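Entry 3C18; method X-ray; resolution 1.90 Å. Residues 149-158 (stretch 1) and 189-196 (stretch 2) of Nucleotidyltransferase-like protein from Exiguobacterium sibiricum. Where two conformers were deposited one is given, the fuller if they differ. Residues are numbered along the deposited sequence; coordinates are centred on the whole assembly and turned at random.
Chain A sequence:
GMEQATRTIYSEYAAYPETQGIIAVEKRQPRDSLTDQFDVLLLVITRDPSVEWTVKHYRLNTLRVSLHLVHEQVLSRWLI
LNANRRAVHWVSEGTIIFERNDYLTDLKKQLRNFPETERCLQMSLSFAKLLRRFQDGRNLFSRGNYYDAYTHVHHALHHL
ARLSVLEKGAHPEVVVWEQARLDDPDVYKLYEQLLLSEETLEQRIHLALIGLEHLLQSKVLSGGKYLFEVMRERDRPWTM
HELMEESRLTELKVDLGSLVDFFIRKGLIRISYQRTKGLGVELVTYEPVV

Stretch 1 149-158: AYTHVHHALH
Stretch 2, residues 189-196: KLYEQLLL

Residues 149-158 are helical throughout, and residues 189-195 form a second helix that Leu 196 (phi/psi -93/16°) leaves. The N-to-C directions differ by 152°, so the helices run roughly antiparallel, with axes 10.6 Å apart at closest approach; register is set by Leu 157 CA and Tyr 191 CA, 6.6 Å apart.

Leu 157 and Leu 194 both point CA-to-CB toward the partner helix. Leu 157 (chi1 -79°, m; chi2 166°, t) places CD1 3.5 Å from Leu 194 CD2 and 4.0 Å from Tyr 191 CD1, at that ring's edge, while Leu 157 CD2 lies 3.7 Å from Leu 190 CD2. Leu 190 and Leu 194 share the t, p rotamer (chi1 -170° and 177°; chi2 59° and 57°). Leu 194 CD2 also meets Val 153 CG1 (chi1 159°, t) at 4.0 Å, and Leu 194 CD1 lies 3.7 Å from Tyr 150 CE2.

Tyr 150, His 154 and Tyr 191 start sideways, but t chi1 values (-172°, 175°, 177°) bring their ends nearer the partner helix; chi2 is -78°, -82° and 71°. The His 154 and Tyr 191 rings are oblique, planes at 59° and centroids 5.7 Å apart, with His 154 NE2 3.5 Å from Tyr 191 OH. No direct hydrogen bond crosses; one water bridges, its O 2.5 Å from Tyr 150 OH and donating to Leu 194 O at 2.8 Å.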

ATOM      1  N   ALA A 149      -2.904   7.240 -18.074  1.00 26.34           N
ATOM      2  CA  ALA A 149      -2.627   8.552 -17.468  1.00 26.09           C
ATOM      3  C   ALA A 149      -3.818   8.981 -16.639  1.00 26.85           C
ATOM      4  O   ALA A 149      -3.692   9.535 -15.555  1.00 28.26           O
ATOM      5  CB  ALA A 149      -2.330   9.613 -18.556  1.00 26.01           C
ATOM      6  N   TYR A 150      -4.994   8.732 -17.184  1.00 24.91           N
ATOM      7  CA  TYR A 150      -6.246   9.036 -16.480  1.00 24.25           C
ATOM      8  C   TYR A 150      -6.268   8.361 -15.156  1.00 27.21           C
ATOM      9  O   TYR A 150      -6.644   8.950 -14.151  1.00 28.51           O
ATOM     10  CB  TYR A 150      -7.457   8.570 -17.259  1.00 23.90           C
ATOM     11  CG  TYR A 150      -8.781   9.014 -16.686  1.00 22.90           C
ATOM     12  CD1 TYR A 150      -9.339   8.375 -15.588  1.00 30.17           C
ATOM     13  CD2 TYR A 150      -9.451  10.104 -17.219  1.00 26.64           C
ATOM     14  CE1 TYR A 150     -10.570   8.787 -15.045  1.00 25.50           C
ATOM     15  CE2 TYR A 150     -10.692  10.524 -16.693  1.00 20.01           C
ATOM     16  CZ  TYR A 150     -11.254   9.862 -15.621  1.00 26.25           C
ATOM     17  OH  TYR A 150     -12.476  10.279 -15.107  1.00 29.69           O
ATOM     18  N   THR A 151      -5.800   7.121 -15.136  1.00 31.09           N
ATOM     19  CA  THR A 151      -5.777   6.355 -13.898  1.00 29.23           C
ATOM     20  C   THR A 151      -4.959   7.064 -12.831  1.00 28.77           C
ATOM     21  O   THR A 151      -5.392   7.216 -11.704  1.00 32.68           O
ATOM     22  CB  THR A 151      -5.276   4.892 -14.102  1.00 32.88           C
ATOM     23  OG1 THR A 151      -6.159   4.210 -15.002  1.00 28.87           O
ATOM     24  CG2 THR A 151      -5.283   4.170 -12.801  1.00 33.20           C
ATOM     25  N   HIS A 152      -3.771   7.526 -13.201  1.00 28.95           N
ATOM     26  CA  HIS A 152      -2.870   8.187 -12.248  1.00 25.62           C
ATOM     27  C   HIS A 152      -3.337   9.576 -11.880  1.00 24.19           C
ATOM     28  O   HIS A 152      -3.266   9.975 -10.732  1.00 23.30           O
ATOM     29  CB  HIS A 152      -1.432   8.167 -12.752  1.00 27.32           C
ATOM     30  CG  HIS A 152      -0.873   6.787 -12.800  1.00 28.67           C
ATOM     31  ND1 HIS A 152      -0.016   6.300 -11.835  1.00 33.06           N
ATOM     32  CD2 HIS A 152      -1.115   5.754 -13.641  1.00 32.46           C
ATOM     33  CE1 HIS A 152       0.286   5.044 -12.112  1.00 36.87           C
ATOM     34  NE2 HIS A 152      -0.376   4.684 -13.191  1.00 31.01           N
ATOM     35  N   VAL A 153      -3.894  10.273 -12.854  1.00 23.44           N
ATOM     36  CA  VAL A 153      -4.381  11.616 -12.590  1.00 25.41           C
ATOM     37  C   VAL A 153      -5.506  11.551 -11.571  1.00 25.80           C
ATOM     38  O   VAL A 153      -5.588  12.360 -10.641  1.00 30.12           O
ATOM     39  CB  VAL A 153      -4.853  12.338 -13.845  1.00 29.46           C
ATOM     40  CG1 VAL A 153      -5.778  13.457 -13.463  1.00 26.91           C
ATOM     41  CG2 VAL A 153      -3.625  12.858 -14.599  1.00 24.06           C
ATOM     42  N   HIS A 154      -6.352  10.545 -11.734  1.00 27.33           N
ATOM     43  CA  HIS A 154      -7.527  10.365 -10.860  1.00 24.66           C
ATOM     44  C   HIS A 154      -7.049  10.061  -9.444  1.00 26.26           C
ATOM     45  O   HIS A 154      -7.503  10.634  -8.463  1.00 28.69           O
ATOM     46  CB  HIS A 154      -8.429   9.251 -11.409  1.00 28.89           C
ATOM     47  CG  HIS A 154      -9.572   8.915 -10.519  1.00 33.72           C
ATOM     48  ND1 HIS A 154      -9.442   8.074  -9.439  1.00 39.90           N
ATOM     49  CD2 HIS A 154     -10.864   9.326 -10.527  1.00 30.93           C
ATOM     50  CE1 HIS A 154     -10.596   7.994  -8.807  1.00 39.18           C
ATOM     51  NE2 HIS A 154     -11.479   8.730  -9.454  1.00 39.83           N
ATOM     52  N   HIS A 155      -6.071   9.189  -9.344  1.00 23.54           N
ATOM     53  CA  HIS A 155      -5.519   8.825  -8.043  0.50 25.07           C
ATOM     54  C   HIS A 155      -4.879  10.040  -7.395  1.00 26.38           C
ATOM     55  O   HIS A 155      -5.033  10.292  -6.204  1.00 27.15           O
ATOM     56  CB  HIS A 155      -4.490   7.706  -8.179  0.50 27.74           C
ATOM     57  CG  HIS A 155      -5.070   6.383  -8.584  0.50 34.09           C
ATOM     58  ND1 HIS A 155      -4.371   5.205  -8.462  0.50 33.33           N
ATOM     59  CD2 HIS A 155      -6.278   6.050  -9.104  0.50 40.75           C
ATOM     60  CE1 HIS A 155      -5.112   4.203  -8.901  0.50 36.26           C
ATOM     61  NE2 HIS A 155      -6.279   4.688  -9.286  0.50 43.27           N
ATOM     62  N   ALA A 156      -4.160  10.817  -8.189  1.00 26.95           N
ATOM     63  CA  ALA A 156      -3.494  12.022  -7.649  1.00 24.98           C
ATOM     64  C   ALA A 156      -4.529  12.936  -7.081  1.00 22.98           C
ATOM     65  O   ALA A 156      -4.353  13.558  -6.050  1.00 25.54           O
ATOM     66  CB  ALA A 156      -2.701  12.776  -8.751  1.00 24.30           C
ATOM     67  N   LEU A 157      -5.634  13.053  -7.779  1.00 24.09           N
ATOM     68  CA  LEU A 157      -6.713  13.955  -7.306  1.00 24.64           C
ATOM     69  C   LEU A 157      -7.284  13.476  -5.975  1.00 28.43           C
ATOM     70  O   LEU A 157      -7.635  14.250  -5.099  1.00 32.81           O
ATOM     71  CB  LEU A 157      -7.831  14.049  -8.334  1.00 25.83           C
ATOM     72  CG  LEU A 157      -7.557  14.965  -9.521  1.00 24.98           C
ATOM     73  CD1 LEU A 157      -8.565  14.731 -10.621  1.00 19.69           C
ATOM     74  CD2 LEU A 157      -7.574  16.381  -9.100  1.00 30.42           C
ATOM     75  N   HIS A 158      -7.330  12.171  -5.824  1.00 29.25           N
ATOM     76  CA  HIS A 158      -7.841  11.555  -4.596  1.00 29.14           C
ATOM     77  C   HIS A 158      -6.861  11.866  -3.450  1.00 26.89           C
ATOM     78  O   HIS A 158      -7.251  12.232  -2.364  1.00 28.39           O
ATOM     79  CB  HIS A 158      -8.005  10.045  -4.753  1.00 27.81           C
ATOM     80  CG  HIS A 158      -8.748   9.416  -3.628  1.00 32.69           C
ATOM     81  ND1 HIS A 158      -8.232   8.396  -2.866  1.00 44.44           N
ATOM     82  CD2 HIS A 158      -9.966   9.700  -3.109  1.00 36.30           C
ATOM     83  CE1 HIS A 158      -9.109   8.067  -1.935  1.00 44.83           C
ATOM     84  NE2 HIS A 158     -10.172   8.839  -2.066  1.00 38.51           N
ATOM     85  N   LYS A 189     -13.572  21.150  -7.188  1.00 35.16           N
ATOM     86  CA  LYS A 189     -14.000  21.640  -8.504  1.00 32.85           C
ATOM     87  C   LYS A 189     -13.127  21.069  -9.601  1.00 32.63           C
ATOM     88  O   LYS A 189     -13.581  20.781 -10.683  1.00 30.68           O
ATOM     89  CB  LYS A 189     -14.002  23.188  -8.589  1.00 34.49           C
ATOM     90  N   LEU A 190     -11.850  20.902  -9.315  1.00 34.09           N
ATOM     91  CA  LEU A 190     -10.914  20.310 -10.291  1.00 32.74           C
ATOM     92  C   LEU A 190     -11.339  18.857 -10.601  1.00 33.28           C
ATOM     93  O   LEU A 190     -11.275  18.383 -11.734  1.00 35.00           O
ATOM     94  CB  LEU A 190      -9.483  20.331  -9.722  1.00 33.62           C
ATOM     95  CG  LEU A 190      -8.387  19.982 -10.691  1.00 35.72           C
ATOM     96  CD1 LEU A 190      -8.438  20.965 -11.822  1.00 34.70           C
ATOM     97  CD2 LEU A 190      -7.016  19.968  -9.990  1.00 30.83           C
ATOM     98  N   TYR A 191     -11.813  18.159  -9.580  1.00 34.07           N
ATOM     99  CA  TYR A 191     -12.226  16.741  -9.751  1.00 34.33           C
ATOM    100  C   TYR A 191     -13.518  16.648 -10.538  1.00 37.15           C
ATOM    101  O   TYR A 191     -13.689  15.814 -11.417  1.00 34.54           O
ATOM    102  CB  TYR A 191     -12.377  16.066  -8.389  1.00 37.55           C
ATOM    103  CG  TYR A 191     -12.851  14.637  -8.417  1.00 35.51           C
ATOM    104  CD1 TYR A 191     -12.038  13.615  -8.879  1.00 38.10           C
ATOM    105  CD2 TYR A 191     -14.107  14.307  -7.945  1.00 37.27           C
ATOM    106  CE1 TYR A 191     -12.474  12.317  -8.871  1.00 42.33           C
ATOM    107  CE2 TYR A 191     -14.559  13.001  -7.953  1.00 37.63           C
ATOM    108  CZ  TYR A 191     -13.751  12.017  -8.407  1.00 37.65           C
ATOM    109  OH  TYR A 191     -14.214  10.715  -8.384  1.00 38.54           O
ATOM    110  N   GLU A 192     -14.401  17.582 -10.231  1.00 39.28           N
ATOM    111  CA  GLU A 192     -15.734  17.644 -10.822  1.00 40.30           C
ATOM    112  C   GLU A 192     -15.601  17.907 -12.316  1.00 39.30           C
ATOM    113  O   GLU A 192     -16.277  17.304 -13.128  1.00 40.40           O
ATOM    114  CB  GLU A 192     -16.557  18.748 -10.143  1.00 40.91           C
ATOM    115  CG  GLU A 192     -18.043  18.549 -10.229  1.00 49.01           C
ATOM    116  CD  GLU A 192     -18.824  19.495  -9.319  1.00 54.25           C
ATOM    117  OE1 GLU A 192     -18.524  20.711  -9.346  1.00 57.60           O
ATOM    118  OE2 GLU A 192     -19.743  19.022  -8.596  1.00 47.25           O
ATOM    119  N   GLN A 193     -14.696  18.810 -12.650  1.00 38.78           N
ATOM    120  CA  GLN A 193     -14.404  19.153 -14.042  1.00 40.00           C
ATOM    121  C   GLN A 193     -13.957  17.943 -14.805  1.00 37.96           C
ATOM    122  O   GLN A 193     -14.213  17.830 -15.996  1.00 37.26           O
ATOM    123  CB  GLN A 193     -13.234  20.134 -14.172  1.00 40.39           C
ATOM    124  CG  GLN A 193     -13.448  21.572 -13.831  1.00 45.95           C
ATOM    125  CD  GLN A 193     -12.081  22.281 -13.731  1.00 62.34           C
ATOM    126  OE1 GLN A 193     -11.090  21.903 -14.433  1.00 57.67           O
ATOM    127  NE2 GLN A 193     -11.997  23.274 -12.833  1.00 63.02           N
ATOM    128  N   LEU A 194     -13.180  17.099 -14.136  1.00 38.02           N
ATOM    129  CA  LEU A 194     -12.611  15.899 -14.778  1.00 38.26           C
ATOM    130  C   LEU A 194     -13.735  14.899 -15.001  1.00 38.98           C
ATOM    131  O   LEU A 194     -13.849  14.305 -16.061  1.00 38.39           O
ATOM    132  CB  LEU A 194     -11.465  15.270 -13.946  1.00 39.10           C
ATOM    133  CG  LEU A 194     -10.850  13.963 -14.490  1.00 33.45           C
ATOM    134  CD1 LEU A 194     -10.338  14.162 -15.858  1.00 34.78           C
ATOM    135  CD2 LEU A 194      -9.733  13.355 -13.582  1.00 29.05           C
ATOM    136  N   LEU A 195     -14.600  14.750 -14.009  1.00 37.18           N
ATOM    137  CA  LEU A 195     -15.629  13.724 -14.105  1.00 38.98           C
ATOM    138  C   LEU A 195     -16.682  14.118 -15.095  1.00 39.13           C
ATOM    139  O   LEU A 195     -17.080  13.345 -15.950  1.00 40.34           O
ATOM    140  CB  LEU A 195     -16.312  13.462 -12.761  1.00 40.27           C
ATOM    141  CG  LEU A 195     -15.508  12.679 -11.726  1.00 44.30           C
ATOM    142  CD1 LEU A 195     -16.400  12.157 -10.622  1.00 41.69           C
ATOM    143  CD2 LEU A 195     -14.763  11.558 -12.405  1.00 46.33           C
ATOM    144  N   LEU A 196     -17.141  15.340 -14.954  1.00 38.77           N
ATOM    145  CA  LEU A 196     -18.316  15.793 -15.715  1.00 37.96           C
ATOM    146  C   LEU A 196     -17.904  16.459 -16.996  1.00 40.19           C
ATOM    147  O   LEU A 196     -18.672  17.166 -17.628  1.00 39.38           O
ATOM    148  CB  LEU A 196     -19.134  16.762 -14.872  1.00 38.62           C
ATOM    149  CG  LEU A 196     -19.509  16.230 -13.484  1.00 40.17           C
ATOM    150  CD1 LEU A 196     -20.304  17.317 -12.724  1.00 36.70           C
ATOM    151  CD2 LEU A 196     -20.286  14.918 -13.604  1.00 36.29           C
TER
HETATM  152  O   HOH W   1     -13.905  11.621 -16.661  1.00 46.49           O